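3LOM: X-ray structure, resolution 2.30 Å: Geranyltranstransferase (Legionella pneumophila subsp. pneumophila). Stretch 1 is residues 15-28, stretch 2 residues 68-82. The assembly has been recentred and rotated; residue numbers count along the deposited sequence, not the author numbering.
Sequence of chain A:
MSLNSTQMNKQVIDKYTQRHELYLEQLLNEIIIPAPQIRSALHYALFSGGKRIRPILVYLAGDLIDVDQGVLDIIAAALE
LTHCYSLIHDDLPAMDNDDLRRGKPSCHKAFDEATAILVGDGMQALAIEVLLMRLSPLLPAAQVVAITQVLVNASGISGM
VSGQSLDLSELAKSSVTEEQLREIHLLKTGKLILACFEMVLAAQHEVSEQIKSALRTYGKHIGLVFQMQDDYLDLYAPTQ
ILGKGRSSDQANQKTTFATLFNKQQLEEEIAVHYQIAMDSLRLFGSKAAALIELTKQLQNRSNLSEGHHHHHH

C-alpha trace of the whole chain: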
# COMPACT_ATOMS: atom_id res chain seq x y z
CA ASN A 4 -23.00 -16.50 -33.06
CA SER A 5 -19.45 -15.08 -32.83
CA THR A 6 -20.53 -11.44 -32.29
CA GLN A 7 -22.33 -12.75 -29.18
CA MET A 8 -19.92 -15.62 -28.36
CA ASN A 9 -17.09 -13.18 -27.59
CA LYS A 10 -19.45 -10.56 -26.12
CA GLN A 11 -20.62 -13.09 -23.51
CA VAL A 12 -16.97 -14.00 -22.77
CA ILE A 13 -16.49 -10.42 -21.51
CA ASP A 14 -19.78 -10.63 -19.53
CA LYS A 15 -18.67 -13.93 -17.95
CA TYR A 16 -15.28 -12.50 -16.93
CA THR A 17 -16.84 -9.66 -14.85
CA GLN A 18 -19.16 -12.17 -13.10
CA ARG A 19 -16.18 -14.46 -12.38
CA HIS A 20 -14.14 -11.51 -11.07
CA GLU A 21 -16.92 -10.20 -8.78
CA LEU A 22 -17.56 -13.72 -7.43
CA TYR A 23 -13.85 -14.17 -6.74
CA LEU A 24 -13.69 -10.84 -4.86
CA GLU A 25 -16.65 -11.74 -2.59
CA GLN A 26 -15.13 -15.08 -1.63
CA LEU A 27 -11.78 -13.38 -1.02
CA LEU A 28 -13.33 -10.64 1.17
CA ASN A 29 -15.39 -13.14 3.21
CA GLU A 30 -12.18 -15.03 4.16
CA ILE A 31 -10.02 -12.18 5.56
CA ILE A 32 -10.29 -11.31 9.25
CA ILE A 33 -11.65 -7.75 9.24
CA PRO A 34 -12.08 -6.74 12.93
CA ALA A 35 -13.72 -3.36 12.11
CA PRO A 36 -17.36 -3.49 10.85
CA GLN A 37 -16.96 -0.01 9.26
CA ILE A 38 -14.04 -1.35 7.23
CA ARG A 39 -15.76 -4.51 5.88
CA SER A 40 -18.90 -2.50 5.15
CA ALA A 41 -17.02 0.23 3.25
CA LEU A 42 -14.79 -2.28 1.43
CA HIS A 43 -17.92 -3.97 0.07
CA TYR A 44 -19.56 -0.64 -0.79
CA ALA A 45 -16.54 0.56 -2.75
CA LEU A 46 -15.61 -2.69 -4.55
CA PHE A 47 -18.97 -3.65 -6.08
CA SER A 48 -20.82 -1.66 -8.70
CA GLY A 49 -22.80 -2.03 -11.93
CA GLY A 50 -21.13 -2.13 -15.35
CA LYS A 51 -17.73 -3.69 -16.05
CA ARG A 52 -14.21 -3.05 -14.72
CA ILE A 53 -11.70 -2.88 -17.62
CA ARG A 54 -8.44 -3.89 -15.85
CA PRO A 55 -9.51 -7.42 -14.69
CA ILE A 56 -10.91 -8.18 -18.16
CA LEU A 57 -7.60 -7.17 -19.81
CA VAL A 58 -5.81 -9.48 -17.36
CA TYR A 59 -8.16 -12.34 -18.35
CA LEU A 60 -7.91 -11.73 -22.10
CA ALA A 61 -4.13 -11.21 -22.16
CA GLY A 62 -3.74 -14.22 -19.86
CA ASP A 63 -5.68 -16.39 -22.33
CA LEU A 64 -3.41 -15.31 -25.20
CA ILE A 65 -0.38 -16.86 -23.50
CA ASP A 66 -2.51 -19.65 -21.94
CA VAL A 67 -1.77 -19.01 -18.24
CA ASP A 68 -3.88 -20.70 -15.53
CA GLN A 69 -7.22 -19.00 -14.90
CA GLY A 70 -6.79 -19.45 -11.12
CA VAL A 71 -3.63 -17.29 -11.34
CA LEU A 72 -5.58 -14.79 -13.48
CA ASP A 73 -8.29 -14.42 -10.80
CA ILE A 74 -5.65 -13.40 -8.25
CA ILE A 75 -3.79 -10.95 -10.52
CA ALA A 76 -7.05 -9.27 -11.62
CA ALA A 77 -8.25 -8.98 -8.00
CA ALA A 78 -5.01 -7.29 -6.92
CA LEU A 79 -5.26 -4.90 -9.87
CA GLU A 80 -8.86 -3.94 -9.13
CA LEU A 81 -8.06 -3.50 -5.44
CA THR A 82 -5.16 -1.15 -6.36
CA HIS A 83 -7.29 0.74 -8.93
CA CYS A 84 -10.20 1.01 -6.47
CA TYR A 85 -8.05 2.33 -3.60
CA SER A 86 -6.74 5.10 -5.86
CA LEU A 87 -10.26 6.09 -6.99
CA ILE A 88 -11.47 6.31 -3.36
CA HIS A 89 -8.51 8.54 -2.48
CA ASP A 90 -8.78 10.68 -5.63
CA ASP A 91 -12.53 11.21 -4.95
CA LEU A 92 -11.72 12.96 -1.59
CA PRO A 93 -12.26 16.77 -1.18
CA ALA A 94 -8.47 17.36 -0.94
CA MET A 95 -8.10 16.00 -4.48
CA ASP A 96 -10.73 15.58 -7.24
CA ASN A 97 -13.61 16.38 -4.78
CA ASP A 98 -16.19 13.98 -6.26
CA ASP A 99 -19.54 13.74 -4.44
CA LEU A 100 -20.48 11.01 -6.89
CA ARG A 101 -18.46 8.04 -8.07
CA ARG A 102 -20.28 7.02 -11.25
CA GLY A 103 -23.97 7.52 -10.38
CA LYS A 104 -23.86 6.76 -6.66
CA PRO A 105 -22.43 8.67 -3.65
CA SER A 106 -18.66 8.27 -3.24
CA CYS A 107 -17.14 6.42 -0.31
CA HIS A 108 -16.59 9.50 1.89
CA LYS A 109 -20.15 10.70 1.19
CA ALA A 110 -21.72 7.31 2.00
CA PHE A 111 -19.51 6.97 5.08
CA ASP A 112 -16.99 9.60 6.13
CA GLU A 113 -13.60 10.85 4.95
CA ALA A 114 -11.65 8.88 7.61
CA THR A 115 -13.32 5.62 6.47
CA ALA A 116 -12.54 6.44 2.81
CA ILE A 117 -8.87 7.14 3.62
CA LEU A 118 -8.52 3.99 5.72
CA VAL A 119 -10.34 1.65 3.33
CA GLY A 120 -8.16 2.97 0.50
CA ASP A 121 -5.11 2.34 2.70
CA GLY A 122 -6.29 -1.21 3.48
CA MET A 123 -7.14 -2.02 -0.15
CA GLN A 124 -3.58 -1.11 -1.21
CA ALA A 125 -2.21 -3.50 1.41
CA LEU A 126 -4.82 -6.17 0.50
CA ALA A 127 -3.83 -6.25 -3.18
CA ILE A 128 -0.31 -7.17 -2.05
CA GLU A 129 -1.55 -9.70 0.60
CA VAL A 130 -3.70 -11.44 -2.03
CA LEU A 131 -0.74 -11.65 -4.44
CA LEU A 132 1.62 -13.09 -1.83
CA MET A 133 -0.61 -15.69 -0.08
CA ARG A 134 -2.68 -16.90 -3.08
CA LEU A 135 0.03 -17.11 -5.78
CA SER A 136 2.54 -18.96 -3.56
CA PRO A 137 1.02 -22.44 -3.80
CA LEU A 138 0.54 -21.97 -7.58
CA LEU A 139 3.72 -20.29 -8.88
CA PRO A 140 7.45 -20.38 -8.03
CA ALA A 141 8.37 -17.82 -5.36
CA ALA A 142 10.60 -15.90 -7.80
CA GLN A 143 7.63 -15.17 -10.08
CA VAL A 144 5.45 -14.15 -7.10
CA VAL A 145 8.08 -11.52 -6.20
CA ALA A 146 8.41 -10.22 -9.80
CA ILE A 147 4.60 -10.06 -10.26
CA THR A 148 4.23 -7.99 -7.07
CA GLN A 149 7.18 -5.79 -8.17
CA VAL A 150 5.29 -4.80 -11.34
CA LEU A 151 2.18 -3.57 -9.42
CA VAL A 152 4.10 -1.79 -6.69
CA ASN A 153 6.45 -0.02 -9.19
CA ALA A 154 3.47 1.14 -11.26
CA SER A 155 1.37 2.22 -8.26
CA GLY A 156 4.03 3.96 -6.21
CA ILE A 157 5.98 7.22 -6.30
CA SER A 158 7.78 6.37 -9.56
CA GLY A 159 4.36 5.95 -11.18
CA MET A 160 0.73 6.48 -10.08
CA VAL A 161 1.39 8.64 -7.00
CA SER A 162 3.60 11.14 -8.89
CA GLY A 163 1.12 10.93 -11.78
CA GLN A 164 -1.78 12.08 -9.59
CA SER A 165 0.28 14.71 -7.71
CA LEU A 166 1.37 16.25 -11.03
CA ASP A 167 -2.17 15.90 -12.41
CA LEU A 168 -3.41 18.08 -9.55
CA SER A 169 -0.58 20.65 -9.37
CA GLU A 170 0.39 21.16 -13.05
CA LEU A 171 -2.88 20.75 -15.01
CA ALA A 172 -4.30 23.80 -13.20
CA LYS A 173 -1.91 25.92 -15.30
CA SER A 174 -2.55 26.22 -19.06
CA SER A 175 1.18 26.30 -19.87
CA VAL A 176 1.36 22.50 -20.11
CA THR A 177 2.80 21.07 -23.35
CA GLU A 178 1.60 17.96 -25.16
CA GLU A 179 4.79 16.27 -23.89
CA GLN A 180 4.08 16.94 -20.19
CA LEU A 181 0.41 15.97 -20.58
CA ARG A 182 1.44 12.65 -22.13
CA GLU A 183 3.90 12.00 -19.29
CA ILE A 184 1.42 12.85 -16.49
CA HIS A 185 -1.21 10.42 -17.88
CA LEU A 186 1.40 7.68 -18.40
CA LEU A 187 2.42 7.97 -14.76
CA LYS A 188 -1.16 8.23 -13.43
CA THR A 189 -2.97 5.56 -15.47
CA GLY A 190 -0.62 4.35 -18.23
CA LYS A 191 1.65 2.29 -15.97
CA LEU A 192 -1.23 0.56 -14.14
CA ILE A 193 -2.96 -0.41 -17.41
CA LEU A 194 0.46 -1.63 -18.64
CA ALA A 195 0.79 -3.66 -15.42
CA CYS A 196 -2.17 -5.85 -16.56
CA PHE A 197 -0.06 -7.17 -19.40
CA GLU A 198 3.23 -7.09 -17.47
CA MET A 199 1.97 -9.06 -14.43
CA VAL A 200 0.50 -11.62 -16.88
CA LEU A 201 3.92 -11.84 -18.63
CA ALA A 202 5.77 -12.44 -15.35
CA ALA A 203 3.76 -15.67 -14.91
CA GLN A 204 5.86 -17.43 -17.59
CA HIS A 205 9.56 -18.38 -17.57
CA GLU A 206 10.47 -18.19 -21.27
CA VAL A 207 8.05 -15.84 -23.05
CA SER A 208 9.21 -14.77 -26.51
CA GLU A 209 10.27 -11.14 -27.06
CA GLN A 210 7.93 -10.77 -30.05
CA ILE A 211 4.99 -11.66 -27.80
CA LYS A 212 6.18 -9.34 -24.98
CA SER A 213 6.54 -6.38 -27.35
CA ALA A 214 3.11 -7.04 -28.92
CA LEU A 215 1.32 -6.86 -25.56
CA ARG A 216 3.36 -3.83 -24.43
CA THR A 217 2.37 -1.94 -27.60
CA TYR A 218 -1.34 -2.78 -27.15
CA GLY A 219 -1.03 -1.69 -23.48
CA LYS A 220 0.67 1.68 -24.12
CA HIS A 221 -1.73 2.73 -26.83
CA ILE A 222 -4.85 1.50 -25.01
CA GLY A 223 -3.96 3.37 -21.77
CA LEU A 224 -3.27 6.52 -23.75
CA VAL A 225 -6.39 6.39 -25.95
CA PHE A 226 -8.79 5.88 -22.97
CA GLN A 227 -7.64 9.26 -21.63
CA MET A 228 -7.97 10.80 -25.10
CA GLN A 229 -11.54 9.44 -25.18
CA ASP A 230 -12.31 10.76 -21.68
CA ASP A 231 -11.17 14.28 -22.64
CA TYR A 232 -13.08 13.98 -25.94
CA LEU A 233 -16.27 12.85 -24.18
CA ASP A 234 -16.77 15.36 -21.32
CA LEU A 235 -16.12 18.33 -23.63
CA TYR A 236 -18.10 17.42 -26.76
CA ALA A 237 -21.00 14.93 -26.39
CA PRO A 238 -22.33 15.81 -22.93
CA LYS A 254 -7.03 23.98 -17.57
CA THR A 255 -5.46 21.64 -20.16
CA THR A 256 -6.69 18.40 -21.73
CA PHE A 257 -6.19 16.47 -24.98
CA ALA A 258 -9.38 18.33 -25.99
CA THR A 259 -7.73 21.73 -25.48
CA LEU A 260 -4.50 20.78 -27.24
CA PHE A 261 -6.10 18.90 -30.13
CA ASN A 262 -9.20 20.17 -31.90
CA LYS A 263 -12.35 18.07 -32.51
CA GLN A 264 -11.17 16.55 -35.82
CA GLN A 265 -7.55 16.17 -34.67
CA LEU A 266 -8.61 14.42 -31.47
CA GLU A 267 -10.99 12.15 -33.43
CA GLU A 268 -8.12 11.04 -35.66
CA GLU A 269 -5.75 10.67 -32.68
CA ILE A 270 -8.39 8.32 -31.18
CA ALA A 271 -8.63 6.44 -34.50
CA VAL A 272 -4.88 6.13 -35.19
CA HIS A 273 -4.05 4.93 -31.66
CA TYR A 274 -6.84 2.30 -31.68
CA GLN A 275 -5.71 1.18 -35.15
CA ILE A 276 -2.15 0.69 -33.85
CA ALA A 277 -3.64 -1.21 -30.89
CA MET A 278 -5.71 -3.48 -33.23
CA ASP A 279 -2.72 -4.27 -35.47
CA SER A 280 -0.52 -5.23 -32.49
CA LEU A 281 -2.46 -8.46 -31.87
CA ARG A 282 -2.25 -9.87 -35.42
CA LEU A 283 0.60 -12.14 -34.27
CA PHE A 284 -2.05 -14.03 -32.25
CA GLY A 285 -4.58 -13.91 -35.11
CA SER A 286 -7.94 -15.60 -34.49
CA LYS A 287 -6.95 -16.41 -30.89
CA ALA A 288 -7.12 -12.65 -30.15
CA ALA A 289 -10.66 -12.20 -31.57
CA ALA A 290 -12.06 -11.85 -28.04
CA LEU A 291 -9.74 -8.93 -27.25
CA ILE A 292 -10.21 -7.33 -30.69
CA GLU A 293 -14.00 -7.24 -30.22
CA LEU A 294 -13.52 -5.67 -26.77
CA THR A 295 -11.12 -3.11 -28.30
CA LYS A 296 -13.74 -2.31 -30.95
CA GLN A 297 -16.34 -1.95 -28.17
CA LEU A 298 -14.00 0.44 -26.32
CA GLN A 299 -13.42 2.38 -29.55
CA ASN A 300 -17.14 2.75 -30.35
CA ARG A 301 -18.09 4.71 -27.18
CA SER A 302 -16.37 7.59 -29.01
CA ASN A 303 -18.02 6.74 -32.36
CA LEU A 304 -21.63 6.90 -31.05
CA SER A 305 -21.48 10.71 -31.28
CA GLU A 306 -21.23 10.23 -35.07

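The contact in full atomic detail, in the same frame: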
# COMPACT_ATOMS: atom_id res chain seq x y z
N LYS A 15 -18.99 -12.82 -18.85
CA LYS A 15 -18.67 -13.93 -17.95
C LYS A 15 -17.45 -13.64 -17.10
O LYS A 15 -17.35 -14.11 -15.96
CB LYS A 15 -18.43 -15.21 -18.76
CG LYS A 15 -18.92 -16.49 -18.09
CD LYS A 15 -20.40 -16.73 -18.38
CE LYS A 15 -20.87 -18.05 -17.78
NZ LYS A 15 -22.30 -18.30 -18.11
N TYR A 16 -16.51 -12.86 -17.65
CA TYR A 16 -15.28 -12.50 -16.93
C TYR A 16 -15.51 -11.52 -15.77
O TYR A 16 -14.86 -11.65 -14.74
CB TYR A 16 -14.20 -11.99 -17.90
CG TYR A 16 -13.37 -13.09 -18.54
CD1 TYR A 16 -12.92 -14.18 -17.79
CD2 TYR A 16 -13.00 -13.03 -19.88
CE1 TYR A 16 -12.14 -15.19 -18.37
CE2 TYR A 16 -12.21 -14.03 -20.47
CZ TYR A 16 -11.79 -15.10 -19.71
OH TYR A 16 -11.02 -16.09 -20.28
N THR A 17 -16.41 -10.56 -15.95
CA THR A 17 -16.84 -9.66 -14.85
C THR A 17 -17.47 -10.46 -13.70
O THR A 17 -17.05 -10.33 -12.54
CB THR A 17 -17.85 -8.58 -15.33
OG1 THR A 17 -17.29 -7.85 -16.43
CG2 THR A 17 -18.20 -7.60 -14.20
N GLN A 18 -18.47 -11.28 -14.05
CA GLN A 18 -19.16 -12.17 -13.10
C GLN A 18 -18.19 -13.04 -12.30
O GLN A 18 -18.31 -13.14 -11.08
CB GLN A 18 -20.16 -13.07 -13.82
CG GLN A 18 -21.43 -12.38 -14.30
CD GLN A 18 -22.35 -13.33 -15.08
OE1 GLN A 18 -22.71 -13.05 -16.22
NE2 GLN A 18 -22.72 -14.45 -14.46
N ARG A 19 -17.22 -13.64 -13.00
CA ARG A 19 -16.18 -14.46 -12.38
C ARG A 19 -15.32 -13.63 -11.41
O ARG A 19 -15.01 -14.07 -10.30
CB ARG A 19 -15.30 -15.14 -13.44
CG ARG A 19 -14.04 -15.78 -12.88
CD ARG A 19 -13.30 -16.68 -13.87
NE ARG A 19 -12.29 -17.46 -13.14
CZ ARG A 19 -11.93 -18.71 -13.44
NH1 ARG A 19 -12.48 -19.35 -14.46
NH2 ARG A 19 -11.00 -19.31 -12.70
N HIS A 20 -14.98 -12.41 -11.85
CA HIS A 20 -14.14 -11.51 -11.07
C HIS A 20 -14.85 -11.03 -9.79
O HIS A 20 -14.25 -11.03 -8.71
CB HIS A 20 -13.67 -10.32 -11.93
CG HIS A 20 -13.22 -9.13 -11.14
ND1 HIS A 20 -12.10 -9.15 -10.33
CD2 HIS A 20 -13.75 -7.89 -11.02
CE1 HIS A 20 -11.96 -7.97 -9.75
NE2 HIS A 20 -12.94 -7.19 -10.15
N GLU A 21 -16.12 -10.64 -9.92
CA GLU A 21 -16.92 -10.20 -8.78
C GLU A 21 -17.13 -11.32 -7.75
O GLU A 21 -17.07 -11.09 -6.54
CB GLU A 21 -18.27 -9.66 -9.25
CG GLU A 21 -18.16 -8.35 -10.02
CD GLU A 21 -19.49 -7.87 -10.57
OE1 GLU A 21 -20.50 -8.60 -10.43
OE2 GLU A 21 -19.53 -6.77 -11.15
N LEU A 22 -17.34 -12.54 -8.26
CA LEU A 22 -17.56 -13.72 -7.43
C LEU A 22 -16.28 -14.08 -6.69
O LEU A 22 -16.33 -14.50 -5.53
CB LEU A 22 -18.01 -14.89 -8.32
CG LEU A 22 -19.28 -15.71 -8.06
CD1 LEU A 22 -20.43 -14.89 -7.46
CD2 LEU A 22 -19.72 -16.40 -9.35
N TYR A 23 -15.14 -13.90 -7.36
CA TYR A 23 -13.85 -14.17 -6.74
C TYR A 23 -13.50 -13.14 -5.66
O TYR A 23 -12.88 -13.49 -4.67
CB TYR A 23 -12.72 -14.27 -7.77
CG TYR A 23 -11.41 -14.74 -7.17
CD1 TYR A 23 -10.40 -13.82 -6.83
CD2 TYR A 23 -11.18 -16.08 -6.89
CE1 TYR A 23 -9.21 -14.25 -6.25
CE2 TYR A 23 -10.00 -16.51 -6.32
CZ TYR A 23 -9.02 -15.59 -6.00
OH TYR A 23 -7.84 -16.02 -5.43
N LEU A 24 -13.92 -11.89 -5.86
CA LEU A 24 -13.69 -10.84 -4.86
C LEU A 24 -14.49 -11.05 -3.57
O LEU A 24 -13.94 -10.88 -2.48
CB LEU A 24 -13.98 -9.44 -5.43
CG LEU A 24 -12.79 -8.60 -5.90
CD1 LEU A 24 -13.26 -7.24 -6.41
CD2 LEU A 24 -11.74 -8.44 -4.79
N GLU A 25 -15.77 -11.41 -3.72
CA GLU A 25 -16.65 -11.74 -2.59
C GLU A 25 -16.08 -12.82 -1.70
O GLU A 25 -15.97 -12.64 -0.48
CB GLU A 25 -18.03 -12.19 -3.06
CG GLU A 25 -19.10 -11.12 -2.99
CD GLU A 25 -19.26 -10.54 -1.60
OE1 GLU A 25 -19.90 -11.16 -0.74
OE2 GLU A 25 -18.75 -9.43 -1.39
N GLN A 26 -15.70 -13.94 -2.33
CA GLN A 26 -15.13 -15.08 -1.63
C GLN A 26 -13.89 -14.65 -0.87
O GLN A 26 -13.77 -14.93 0.33
CB GLN A 26 -14.79 -16.21 -2.61
CG GLN A 26 -15.99 -17.00 -3.12
CD GLN A 26 -16.63 -17.89 -2.05
OE1 GLN A 26 -17.85 -18.05 -2.01
NE2 GLN A 26 -15.80 -18.47 -1.18
N LEU A 27 -13.01 -13.96 -1.57
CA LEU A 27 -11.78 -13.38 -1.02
C LEU A 27 -12.04 -12.50 0.21
O LEU A 27 -11.43 -12.70 1.26
CB LEU A 27 -11.06 -12.60 -2.11
CG LEU A 27 -9.70 -11.94 -1.91
CD1 LEU A 27 -8.70 -12.90 -1.29
CD2 LEU A 27 -9.22 -11.45 -3.26
N LEU A 28 -12.96 -11.54 0.07
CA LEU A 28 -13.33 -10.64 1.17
C LEU A 28 -13.91 -11.36 2.39
O LEU A 28 -13.59 -11.02 3.53
CB LEU A 28 -14.29 -9.54 0.69
CG LEU A 28 -13.69 -8.38 -0.11
CD1 LEU A 28 -14.78 -7.51 -0.70
CD2 LEU A 28 -12.74 -7.54 0.75
N ASP A 68 -2.81 -20.14 -16.35
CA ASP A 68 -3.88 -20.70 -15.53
C ASP A 68 -4.88 -19.64 -15.09
O ASP A 68 -4.49 -18.55 -14.65
CB ASP A 68 -3.28 -21.42 -14.31
CG ASP A 68 -4.33 -22.17 -13.50
OD1 ASP A 68 -4.43 -21.91 -12.29
OD2 ASP A 68 -5.04 -23.01 -14.09
N GLN A 69 -6.16 -19.95 -15.22
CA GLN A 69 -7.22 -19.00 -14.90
C GLN A 69 -7.37 -18.72 -13.40
O GLN A 69 -7.88 -17.67 -13.02
CB GLN A 69 -8.56 -19.43 -15.51
CG GLN A 69 -8.67 -19.10 -17.00
CD GLN A 69 -10.04 -18.58 -17.38
OE1 GLN A 69 -10.65 -17.77 -16.67
NE2 GLN A 69 -10.54 -19.02 -18.53
N GLY A 70 -6.90 -19.65 -12.57
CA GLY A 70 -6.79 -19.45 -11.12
C GLY A 70 -5.81 -18.34 -10.78
O GLY A 70 -6.12 -17.48 -9.94
N VAL A 71 -4.65 -18.36 -11.42
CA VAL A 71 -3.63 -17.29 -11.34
C VAL A 71 -4.20 -15.94 -11.80
O VAL A 71 -4.00 -14.91 -11.14
CB VAL A 71 -2.35 -17.67 -12.15
CG1 VAL A 71 -1.34 -16.50 -12.22
CG2 VAL A 71 -1.67 -18.91 -11.56
N LEU A 72 -4.93 -15.97 -12.91
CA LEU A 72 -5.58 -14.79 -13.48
C LEU A 72 -6.58 -14.12 -12.54
O LEU A 72 -6.63 -12.89 -12.49
CB LEU A 72 -6.24 -15.14 -14.81
CG LEU A 72 -5.26 -15.43 -15.95
CD1 LEU A 72 -6.00 -15.78 -17.24
CD2 LEU A 72 -4.35 -14.23 -16.16
N ASP A 73 -7.36 -14.92 -11.82
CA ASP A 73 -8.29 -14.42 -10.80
C ASP A 73 -7.59 -13.55 -9.77
O ASP A 73 -8.07 -12.46 -9.44
CB ASP A 73 -8.98 -15.59 -10.06
CG ASP A 73 -9.94 -16.36 -10.94
OD1 ASP A 73 -10.62 -15.74 -11.79
OD2 ASP A 73 -10.02 -17.60 -10.78
N ILE A 74 -6.45 -14.05 -9.29
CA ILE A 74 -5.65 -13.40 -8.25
C ILE A 74 -5.05 -12.09 -8.75
O ILE A 74 -5.17 -11.06 -8.06
CB ILE A 74 -4.53 -14.35 -7.76
CG1 ILE A 74 -5.13 -15.64 -7.22
CG2 ILE A 74 -3.67 -13.67 -6.70
CD1 ILE A 74 -4.20 -16.83 -7.26
N ILE A 75 -4.44 -12.13 -9.93
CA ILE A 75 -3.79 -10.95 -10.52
C ILE A 75 -4.80 -9.83 -10.77
O ILE A 75 -4.55 -8.68 -10.41
CB ILE A 75 -2.99 -11.29 -11.82
CG1 ILE A 75 -1.85 -12.27 -11.51
CG2 ILE A 75 -2.43 -10.01 -12.47
CD1 ILE A 75 -1.03 -12.71 -12.71
N ALA A 76 -5.94 -10.20 -11.35
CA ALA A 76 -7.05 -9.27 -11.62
C ALA A 76 -7.69 -8.68 -10.36
O ALA A 76 -8.19 -7.55 -10.39
CB ALA A 76 -8.10 -9.97 -12.46
N ALA A 77 -7.70 -9.45 -9.27
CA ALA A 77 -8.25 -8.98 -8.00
C ALA A 77 -7.34 -7.91 -7.41
O ALA A 77 -7.81 -6.85 -7.01
CB ALA A 77 -8.41 -10.14 -7.02
N ALA A 78 -6.04 -8.22 -7.39
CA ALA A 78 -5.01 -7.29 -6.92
C ALA A 78 -4.99 -5.99 -7.71
O ALA A 78 -4.84 -4.91 -7.14
CB ALA A 78 -3.67 -7.96 -6.98
N LEU A 79 -5.16 -6.09 -9.03
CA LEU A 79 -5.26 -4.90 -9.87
C LEU A 79 -6.48 -4.05 -9.61
O LEU A 79 -6.36 -2.82 -9.59
CB LEU A 79 -5.26 -5.28 -11.33
CG LEU A 79 -4.02 -4.85 -12.08
CD1 LEU A 79 -4.00 -5.66 -13.31
CD2 LEU A 79 -4.01 -3.36 -12.41
N GLU A 80 -7.64 -4.68 -9.44
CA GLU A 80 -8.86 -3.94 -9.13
C GLU A 80 -8.80 -3.31 -7.77
O GLU A 80 -9.24 -2.18 -7.61
CB GLU A 80 -10.12 -4.78 -9.26
CG GLU A 80 -11.10 -4.29 -10.32
CD GLU A 80 -11.28 -2.78 -10.35
OE1 GLU A 80 -10.89 -2.15 -11.37
OE2 GLU A 80 -11.81 -2.22 -9.37
N LEU A 81 -8.26 -4.04 -6.79
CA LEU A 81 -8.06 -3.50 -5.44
C LEU A 81 -7.17 -2.26 -5.44
O LEU A 81 -7.51 -1.26 -4.79
CB LEU A 81 -7.48 -4.57 -4.50
CG LEU A 81 -8.43 -5.63 -3.92
CD1 LEU A 81 -7.63 -6.81 -3.39
CD2 LEU A 81 -9.31 -5.05 -2.83
N THR A 82 -6.06 -2.31 -6.19
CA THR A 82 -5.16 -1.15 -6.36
C THR A 82 -5.89 0.00 -7.06
O THR A 82 -5.91 1.11 -6.55
CB THR A 82 -3.84 -1.51 -7.09
OG1 THR A 82 -3.16 -2.57 -6.39
CG2 THR A 82 -2.90 -0.29 -7.16
O HOH W 1 -10.76 -11.70 -10.59

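A single aspartate, Asp73, serves this contact in three ways at once: its carboxylate grips an arginine, its CB lies against an aromatic ring, and its backbone carbonyl holds a bridging water. The two helices that meet around it, 15-28 and 69-82, cross steeply, with 77° between their N-to-C directions and axes 10.0 Å apart at closest approach. His20 and Asp73 come within 6.5 Å CA to CA.

Arg19 extends toward the second helix with chi1 to chi3 all t, which brings its guanidinium alongside the carboxylate. Arg19 NE donates to Asp73 OD1 and Arg19 NH2 to Asp73 OD2, each at 2.8 Å, so the salt bridge is two-pronged and uses the directionality of both charged groups. Gln69 OE1 lies over one face of the guanidinium, 3.3 Å from Arg19 NH1, but the angle is too poor for a hydrogen bond; the same oxygen sits at the edge of the Tyr16 ring.

Tyr23 offers its ring face to Asp73. Asp73 CB stands 3.7 Å from the centroid of the Tyr23 ring, only 5° off the normal, a CH-pi contact that lets an acidic residue use its methylene against an aromatic surface. Ala77 CB lies at the ring edge, 4.2 Å from Tyr23 CD1. Ile74 CG1 packs separately, 4.1 Å from Tyr23 CZ.

Near the point where Leu24 and Ala77 bring their CA atoms to 6.6 Å, the short side chain of Ala77 takes up little room, and the longer, branched, apolar side chains of Leu24 and Leu27 reach its methyl: Leu27 CD2 lies 4.1 Å and Leu24 CD2 4.4 Å from Ala77 CB. Leu24 CD2 also reaches Leu81 CG, at 4.4 Å.

His20 adds a polar link: water 1 lies 2.9 Å from His20 ND1 and donates to Asp73 O at 3.0 Å, joining imidazole to backbone.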